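Aminopeptidase-like protein (Chaetomium thermophilum, PDB 5JM6) probably acts as a zinc metalloaminopeptidase of the M18 family and assembles as a dodecamer linked to the Cvt pathway of selective autophagy. Local coordinates at residues F386-D391 with K504-F509; G126-A131 with D508-V513. All coordinates share one frame; numbering follows the deposited sequence.

Interaction 1 (F386-D391 with K504-F509); sequences FLVSSD and KGFLDF. With ZN (zinc ion), chain H.
With chi1 of 164°, Phe506 carries its ring anti to its own backbone N and off the helix 495-514 toward strand 386-394, where Val388 and Phe386 receive it. Val388 has CG1 anti to its backbone N, which places CG2 anti to the carbonyl carbon and aims that methyl at the ring. The evidence for a CH-pi contact is direct: Val388 CG2 stands 3.6 Å from the centroid of the Phe506 ring and 8° off its normal, so the methyl sits over the middle of one face. Phe386 meets the same ring differently. The two rings come rim to rim, their planes at 57° and centroids 5.6 Å apart, with Phe386 CD1 next to Phe506 CE1. Phe386 O also lies in the plane of the Phe506 ring, at its edge, 3.5 Å from Phe506 CZ. The side-chain contact is apolar and its three residues are buried, with one ring gripped by two residues spaced two apart on the strand. Farther along, past the contact, Asp391 chelates a zinc ion through OD1 and OD2, at 2.0 and 2.1 Å, and shares it with His133 and Asp306. Strand 386-394 runs between strands 127-133 and 473-481 in the central sheet, Phe506 also packs on Ile130 of the former, and helix 430-443 adds Ile435 and Leu436 against Phe386 and Ile439 against Phe506.

Interaction 2 (G126-A131 with D508-V513); sequences GIAMIA and DFWEEV
Of the CA atoms of 126-131 and 508-513, those of Ala128 and Trp510 come nearest, 6.5 Å apart, a spacing that the small side chain of Ala128 allows. Both CB atoms point across the interface, and Ala128 CB comes within 4.0 Å of Trp510 CB. Its nearest indole atom is Trp510 CD1 at 3.7 Å, followed by Trp510 CG at 4.1 Å, so the methyl reaches the pyrrole part of the indole at an oblique angle. The first torsion of Trp510, 156°, holds CG anti to the backbone N and turns the ring out of the helix toward the start of the strand. There Trp510 NE1 lies 4.2 Å from Ile127 O, too far for a hydrogen bond; NE1 is instead hydrogen-bonded to Arg384 O, which ties down the polar edge of this buried indole. Phe386, on the adjacent strand, meets the indole ring, and Ile435 of helix 430-443 touches it too. Helix 495-514 is held further by Asp508, in a salt bridge to Lys331, and by Glu511 OE2, hydrogen-bonded to Gly328 N. The contact lies away from the zinc sites and joins a C-terminal helix to one side of a mixed beta-sheet, as in the alpha/beta/alpha catalytic domain of M18 and related zinc exopeptidases.

From the N terminus, strand 127-133 comes first and waits 376 residues for its partner: interaction 2 closes that long loop when the C-terminal helix 495-514 arrives. Strand 386-394 follows much later, and interaction 1 closes a shorter loop of 112 residues onto the preceding turns of the same helix, so its loop falls within the larger one. The two contacts share Asp508 and Phe509, and their centres are 6 Å apart. Their strands are parallel neighbours in the central sheet, joined by probable hydrogen bonds from Val388 N to Met129 O and from Ser390 N to Ala131 O, both 2.8 Å. One helix thus fastens two adjacent strands, each leading to a zinc ligand.

Interaction 1 (F386-D391 with K504-F509)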
ATOM      1  N   PHE A 386      28.800  24.394 -42.943  1.00 42.07           N
ATOM      2  CA  PHE A 386      27.532  23.938 -42.399  1.00 40.15           C
ATOM      3  C   PHE A 386      27.631  22.442 -42.128  1.00 38.31           C
ATOM      4  O   PHE A 386      28.156  21.693 -42.952  1.00 34.10           O
ATOM      5  CB  PHE A 386      26.386  24.249 -43.362  1.00 38.17           C
ATOM      6  CG  PHE A 386      25.024  24.062 -42.764  1.00 37.24           C
ATOM      7  CD1 PHE A 386      24.434  22.810 -42.723  1.00 38.75           C
ATOM      8  CD2 PHE A 386      24.328  25.141 -42.246  1.00 36.64           C
ATOM      9  CE1 PHE A 386      23.182  22.635 -42.176  1.00 38.59           C
ATOM     10  CE2 PHE A 386      23.072  24.972 -41.697  1.00 43.34           C
ATOM     11  CZ  PHE A 386      22.498  23.716 -41.663  1.00 40.37           C
ATOM     12  N   LEU A 387      27.095  22.006 -40.993  1.00 35.45           N
ATOM     13  CA  LEU A 387      27.168  20.602 -40.607  1.00 34.44           C
ATOM     14  C   LEU A 387      25.786  19.987 -40.482  1.00 38.43           C
ATOM     15  O   LEU A 387      24.994  20.390 -39.633  1.00 36.58           O
ATOM     16  CB  LEU A 387      27.910  20.436 -39.279  1.00 35.41           C
ATOM     17  CG  LEU A 387      27.784  19.024 -38.694  1.00 41.94           C
ATOM     18  CD1 LEU A 387      28.741  18.055 -39.380  1.00 30.02           C
ATOM     19  CD2 LEU A 387      27.962  19.003 -37.178  1.00 39.44           C
ATOM     20  N   VAL A 388      25.498  19.002 -41.323  1.00 39.30           N
ATOM     21  CA  VAL A 388      24.277  18.236 -41.155  1.00 39.80           C
ATOM     22  C   VAL A 388      24.603  16.996 -40.332  1.00 43.07           C
ATOM     23  O   VAL A 388      25.274  16.079 -40.805  1.00 39.74           O
ATOM     24  CB  VAL A 388      23.651  17.841 -42.506  1.00 32.87           C
ATOM     25  CG1 VAL A 388      22.470  16.912 -42.294  1.00 40.22           C
ATOM     26  CG2 VAL A 388      23.224  19.084 -43.274  1.00 33.03           C
ATOM     27  N   SER A 389      24.122  16.985 -39.093  1.00 47.18           N
ATOM     28  CA  SER A 389      24.312  15.857 -38.193  1.00 44.09           C
ATOM     29  C   SER A 389      23.102  14.951 -38.313  1.00 46.66           C
ATOM     30  O   SER A 389      22.000  15.322 -37.910  1.00 50.11           O
ATOM     31  CB  SER A 389      24.498  16.334 -36.751  1.00 47.81           C
ATOM     32  OG  SER A 389      24.400  15.259 -35.834  1.00 58.76           O
ATOM     33  N   SER A 390      23.300  13.762 -38.870  1.00 40.89           N
ATOM     34  CA  SER A 390      22.160  12.944 -39.248  1.00 49.64           C
ATOM     35  C   SER A 390      22.049  11.639 -38.465  1.00 49.14           C
ATOM     36  O   SER A 390      22.875  10.739 -38.606  1.00 45.84           O
ATOM     37  CB  SER A 390      22.203  12.653 -40.751  1.00 48.19           C
ATOM     38  OG  SER A 390      23.260  11.775 -41.090  1.00 42.19           O
ATOM     39  N   ASP A 391      21.013  11.568 -37.631  1.00 50.93           N
ATOM     40  CA  ASP A 391      20.613  10.335 -36.961  1.00 50.49           C
ATOM     41  C   ASP A 391      19.168  10.043 -37.343  1.00 55.32           C
ATOM     42  O   ASP A 391      18.428  10.955 -37.699  1.00 58.13           O
ATOM     43  CB  ASP A 391      20.754  10.453 -35.439  1.00 45.18           C
ATOM     44  CG  ASP A 391      20.901   9.101 -34.760  1.00 60.69           C
ATOM     45  OD1 ASP A 391      20.783   8.073 -35.457  1.00 67.29           O
ATOM     46  OD2 ASP A 391      21.131   9.063 -33.532  1.00 70.51           O
ATOM     47  N   LYS A 504      22.820  14.567 -51.074  1.00 31.10           N
ATOM     48  CA  LYS A 504      23.513  15.001 -52.282  1.00 32.21           C
ATOM     49  C   LYS A 504      23.135  16.440 -52.600  1.00 36.59           C
ATOM     50  O   LYS A 504      23.976  17.234 -53.017  1.00 31.70           O
ATOM     51  CB  LYS A 504      23.192  14.104 -53.478  1.00 32.53           C
ATOM     52  CG  LYS A 504      23.916  14.537 -54.750  1.00 32.05           C
ATOM     53  CD  LYS A 504      23.385  13.838 -55.988  1.00 31.88           C
ATOM     54  CE  LYS A 504      23.575  14.698 -57.233  1.00 33.45           C
ATOM     55  NZ  LYS A 504      24.910  14.530 -57.873  1.00 36.71           N
ATOM     56  N   GLY A 505      21.863  16.768 -52.394  1.00 32.33           N
ATOM     57  CA  GLY A 505      21.387  18.121 -52.599  1.00 31.22           C
ATOM     58  C   GLY A 505      22.126  19.111 -51.722  1.00 32.92           C
ATOM     59  O   GLY A 505      22.491  20.197 -52.169  1.00 35.02           O
ATOM     60  N   PHE A 506      22.359  18.728 -50.473  1.00 29.49           N
ATOM     61  CA  PHE A 506      23.056  19.591 -49.528  1.00 31.04           C
ATOM     62  C   PHE A 506      24.513  19.816 -49.934  1.00 33.59           C
ATOM     63  O   PHE A 506      24.956  20.959 -50.049  1.00 28.24           O
ATOM     64  CB  PHE A 506      22.975  19.003 -48.118  1.00 29.19           C
ATOM     65  CG  PHE A 506      23.963  19.593 -47.155  1.00 30.00           C
ATOM     66  CD1 PHE A 506      23.766  20.855 -46.619  1.00 29.64           C
ATOM     67  CD2 PHE A 506      25.087  18.877 -46.777  1.00 27.97           C
ATOM     68  CE1 PHE A 506      24.677  21.393 -45.731  1.00 31.70           C
ATOM     69  CE2 PHE A 506      26.000  19.409 -45.890  1.00 27.02           C
ATOM     70  CZ  PHE A 506      25.796  20.669 -45.364  1.00 30.70           C
ATOM     71  N   LEU A 507      25.253  18.734 -50.156  1.00 29.00           N
ATOM     72  CA  LEU A 507      26.657  18.855 -50.532  1.00 31.12           C
ATOM     73  C   LEU A 507      26.813  19.638 -51.835  1.00 34.79           C
ATOM     74  O   LEU A 507      27.732  20.444 -51.972  1.00 31.98           O
ATOM     75  CB  LEU A 507      27.308  17.473 -50.658  1.00 31.31           C
ATOM     76  CG  LEU A 507      27.346  16.612 -49.389  1.00 33.63           C
ATOM     77  CD1 LEU A 507      27.775  15.193 -49.717  1.00 32.98           C
ATOM     78  CD2 LEU A 507      28.260  17.209 -48.328  1.00 28.59           C
ATOM     79  N   ASP A 508      25.903  19.427 -52.780  1.00 34.74           N
ATOM     80  CA  ASP A 508      26.005  20.102 -54.071  1.00 32.10           C
ATOM     81  C   ASP A 508      25.578  21.571 -54.011  1.00 34.50           C
ATOM     82  O   ASP A 508      26.164  22.412 -54.690  1.00 39.56           O
ATOM     83  CB  ASP A 508      25.176  19.369 -55.133  1.00 33.26           C
ATOM     84  CG  ASP A 508      25.782  18.034 -55.535  1.00 36.96           C
ATOM     85  OD1 ASP A 508      26.902  17.718 -55.081  1.00 34.95           O
ATOM     86  OD2 ASP A 508      25.142  17.305 -56.321  1.00 37.92           O
ATOM     87  N   PHE A 509      24.538  21.877 -53.240  1.00 33.21           N
ATOM     88  CA  PHE A 509      23.998  23.236 -53.230  1.00 31.83           C
ATOM     89  C   PHE A 509      24.384  24.157 -52.066  1.00 33.70           C
ATOM     90  O   PHE A 509      24.017  25.331 -52.086  1.00 31.93           O
ATOM     91  CB  PHE A 509      22.473  23.175 -53.300  1.00 37.65           C
ATOM     92  CG  PHE A 509      21.945  22.840 -54.663  1.00 35.92           C
ATOM     93  CD1 PHE A 509      22.081  23.734 -55.711  1.00 40.83           C
ATOM     94  CD2 PHE A 509      21.302  21.636 -54.895  1.00 38.41           C
ATOM     95  CE1 PHE A 509      21.592  23.432 -56.968  1.00 41.75           C
ATOM     96  CE2 PHE A 509      20.809  21.327 -56.149  1.00 39.30           C
ATOM     97  CZ  PHE A 509      20.955  22.227 -57.187  1.00 37.23           C
TER
HETATM   98 ZN    ZN H 602      21.342   6.995 -33.822  1.00 71.99          ZN

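Interaction 2 (G126-A131 with D508-V513)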
ATOM      1  N   GLY A 126      34.599  27.305 -47.215  1.00 35.16           N
ATOM      2  CA  GLY A 126      33.846  26.529 -46.252  1.00 29.09           C
ATOM      3  C   GLY A 126      33.755  25.052 -46.563  1.00 27.90           C
ATOM      4  O   GLY A 126      34.107  24.601 -47.652  1.00 30.79           O
ATOM      5  N   ILE A 127      33.272  24.301 -45.583  1.00 32.15           N
ATOM      6  CA  ILE A 127      33.094  22.867 -45.719  1.00 30.72           C
ATOM      7  C   ILE A 127      31.617  22.520 -45.609  1.00 33.20           C
ATOM      8  O   ILE A 127      30.926  22.997 -44.711  1.00 36.00           O
ATOM      9  CB  ILE A 127      33.886  22.102 -44.646  1.00 31.08           C
ATOM     10  CG1 ILE A 127      35.320  22.629 -44.582  1.00 25.63           C
ATOM     11  CG2 ILE A 127      33.864  20.607 -44.922  1.00 30.51           C
ATOM     12  CD1 ILE A 127      35.948  22.510 -43.226  1.00 22.81           C
ATOM     13  N   ALA A 128      31.131  21.702 -46.533  1.00 32.50           N
ATOM     14  CA  ALA A 128      29.794  21.147 -46.413  1.00 33.46           C
ATOM     15  C   ALA A 128      29.938  19.722 -45.897  1.00 35.59           C
ATOM     16  O   ALA A 128      30.407  18.839 -46.615  1.00 30.95           O
ATOM     17  CB  ALA A 128      29.065  21.180 -47.748  1.00 24.54           C
ATOM     18  N   MET A 129      29.546  19.502 -44.646  1.00 30.33           N
ATOM     19  CA  MET A 129      29.846  18.240 -43.982  1.00 30.76           C
ATOM     20  C   MET A 129      28.620  17.543 -43.397  1.00 35.11           C
ATOM     21  O   MET A 129      27.692  18.185 -42.905  1.00 32.48           O
ATOM     22  CB  MET A 129      30.894  18.460 -42.882  1.00 28.68           C
ATOM     23  CG  MET A 129      30.637  19.654 -41.971  1.00 31.61           C
ATOM     24  SD  MET A 129      31.924  19.847 -40.718  1.00 38.06           S
ATOM     25  CE  MET A 129      32.502  21.510 -41.052  1.00 34.34           C
ATOM     26  N   ILE A 130      28.638  16.217 -43.475  1.00 31.71           N
ATOM     27  CA  ILE A 130      27.610  15.371 -42.881  1.00 29.77           C
ATOM     28  C   ILE A 130      28.248  14.418 -41.879  1.00 31.08           C
ATOM     29  O   ILE A 130      29.265  13.789 -42.172  1.00 29.45           O
ATOM     30  CB  ILE A 130      26.856  14.548 -43.944  1.00 33.09           C
ATOM     31  CG1 ILE A 130      26.341  15.452 -45.065  1.00 32.05           C
ATOM     32  CG2 ILE A 130      25.718  13.760 -43.304  1.00 34.51           C
ATOM     33  CD1 ILE A 130      25.797  14.690 -46.255  1.00 31.16           C
ATOM     34  N   ALA A 131      27.649  14.316 -40.697  1.00 33.13           N
ATOM     35  CA  ALA A 131      28.133  13.403 -39.672  1.00 28.39           C
ATOM     36  C   ALA A 131      27.053  12.394 -39.292  1.00 33.96           C
ATOM     37  O   ALA A 131      25.871  12.729 -39.240  1.00 39.24           O
ATOM     38  CB  ALA A 131      28.592  14.173 -38.449  1.00 29.55           C
ATOM     39  N   ASP A 508      25.903  19.427 -52.780  1.00 34.74           N
ATOM     40  CA  ASP A 508      26.005  20.102 -54.071  1.00 32.10           C
ATOM     41  C   ASP A 508      25.578  21.571 -54.011  1.00 34.50           C
ATOM     42  O   ASP A 508      26.164  22.412 -54.690  1.00 39.56           O
ATOM     43  CB  ASP A 508      25.176  19.369 -55.133  1.00 33.26           C
ATOM     44  CG  ASP A 508      25.782  18.034 -55.535  1.00 36.96           C
ATOM     45  OD1 ASP A 508      26.902  17.718 -55.081  1.00 34.95           O
ATOM     46  OD2 ASP A 508      25.142  17.305 -56.321  1.00 37.92           O
ATOM     47  N   PHE A 509      24.538  21.877 -53.240  1.00 33.21           N
ATOM     48  CA  PHE A 509      23.998  23.236 -53.230  1.00 31.83           C
ATOM     49  C   PHE A 509      24.384  24.157 -52.066  1.00 33.70           C
ATOM     50  O   PHE A 509      24.017  25.331 -52.086  1.00 31.93           O
ATOM     51  CB  PHE A 509      22.473  23.175 -53.300  1.00 37.65           C
ATOM     52  CG  PHE A 509      21.945  22.840 -54.663  1.00 35.92           C
ATOM     53  CD1 PHE A 509      22.081  23.734 -55.711  1.00 40.83           C
ATOM     54  CD2 PHE A 509      21.302  21.636 -54.895  1.00 38.41           C
ATOM     55  CE1 PHE A 509      21.592  23.432 -56.968  1.00 41.75           C
ATOM     56  CE2 PHE A 509      20.809  21.327 -56.149  1.00 39.30           C
ATOM     57  CZ  PHE A 509      20.955  22.227 -57.187  1.00 37.23           C
ATOM     58  N   TRP A 510      25.114  23.657 -51.072  1.00 30.30           N
ATOM     59  CA  TRP A 510      25.382  24.474 -49.885  1.00 28.34           C
ATOM     60  C   TRP A 510      26.081  25.788 -50.226  1.00 32.45           C
ATOM     61  O   TRP A 510      25.669  26.851 -49.760  1.00 35.75           O
ATOM     62  CB  TRP A 510      26.223  23.714 -48.860  1.00 26.81           C
ATOM     63  CG  TRP A 510      26.971  24.643 -47.949  1.00 31.75           C
ATOM     64  CD1 TRP A 510      28.322  24.819 -47.892  1.00 37.84           C
ATOM     65  CD2 TRP A 510      26.408  25.553 -46.992  1.00 35.86           C
ATOM     66  NE1 TRP A 510      28.638  25.767 -46.948  1.00 37.40           N
ATOM     67  CE2 TRP A 510      27.481  26.234 -46.383  1.00 34.93           C
ATOM     68  CE3 TRP A 510      25.102  25.851 -46.587  1.00 37.32           C
ATOM     69  CZ2 TRP A 510      27.289  27.193 -45.390  1.00 34.37           C
ATOM     70  CZ3 TRP A 510      24.915  26.806 -45.601  1.00 36.00           C
ATOM     71  CH2 TRP A 510      26.002  27.464 -45.014  1.00 36.41           C
ATOM     72  N   GLU A 511      27.125  25.711 -51.046  1.00 37.67           N
ATOM     73  CA  GLU A 511      27.914  26.890 -51.395  1.00 34.59           C
ATOM     74  C   GLU A 511      27.068  27.943 -52.102  1.00 36.04           C
ATOM     75  O   GLU A 511      27.191  29.137 -51.827  1.00 35.96           O
ATOM     76  CB  GLU A 511      29.107  26.500 -52.272  1.00 36.73           C
ATOM     77  CG  GLU A 511      29.899  27.687 -52.816  1.00 33.48           C
ATOM     78  CD  GLU A 511      31.086  27.274 -53.672  1.00 39.82           C
ATOM     79  OE1 GLU A 511      32.075  28.037 -53.722  1.00 37.75           O
ATOM     80  OE2 GLU A 511      31.031  26.193 -54.297  1.00 39.17           O
ATOM     81  N   GLU A 512      26.208  27.493 -53.010  1.00 36.63           N
ATOM     82  CA  GLU A 512      25.307  28.390 -53.725  1.00 42.93           C
ATOM     83  C   GLU A 512      24.335  29.073 -52.770  1.00 43.88           C
ATOM     84  O   GLU A 512      24.111  30.281 -52.854  1.00 42.79           O
ATOM     85  CB  GLU A 512      24.537  27.623 -54.805  1.00 42.68           C
ATOM     86  CG  GLU A 512      23.396  28.403 -55.441  1.00 45.55           C
ATOM     87  CD  GLU A 512      22.915  27.776 -56.739  1.00 57.14           C
ATOM     88  OE1 GLU A 512      23.561  26.816 -57.211  1.00 49.64           O
ATOM     89  OE2 GLU A 512      21.893  28.241 -57.285  1.00 57.95           O
ATOM     90  N   VAL A 513      23.765  28.295 -51.858  1.00 37.83           N
ATOM     91  CA  VAL A 513      22.797  28.824 -50.907  1.00 42.10           C
ATOM     92  C   VAL A 513      23.453  29.817 -49.947  1.00 43.50           C
ATOM     93  O   VAL A 513      22.880  30.864 -49.645  1.00 45.30           O
ATOM     94  CB  VAL A 513      22.120  27.687 -50.114  1.00 38.85           C
ATOM     95  CG1 VAL A 513      21.339  28.237 -48.932  1.00 31.11           C
ATOM     96  CG2 VAL A 513      21.212  26.882 -51.031  1.00 36.08           C
TER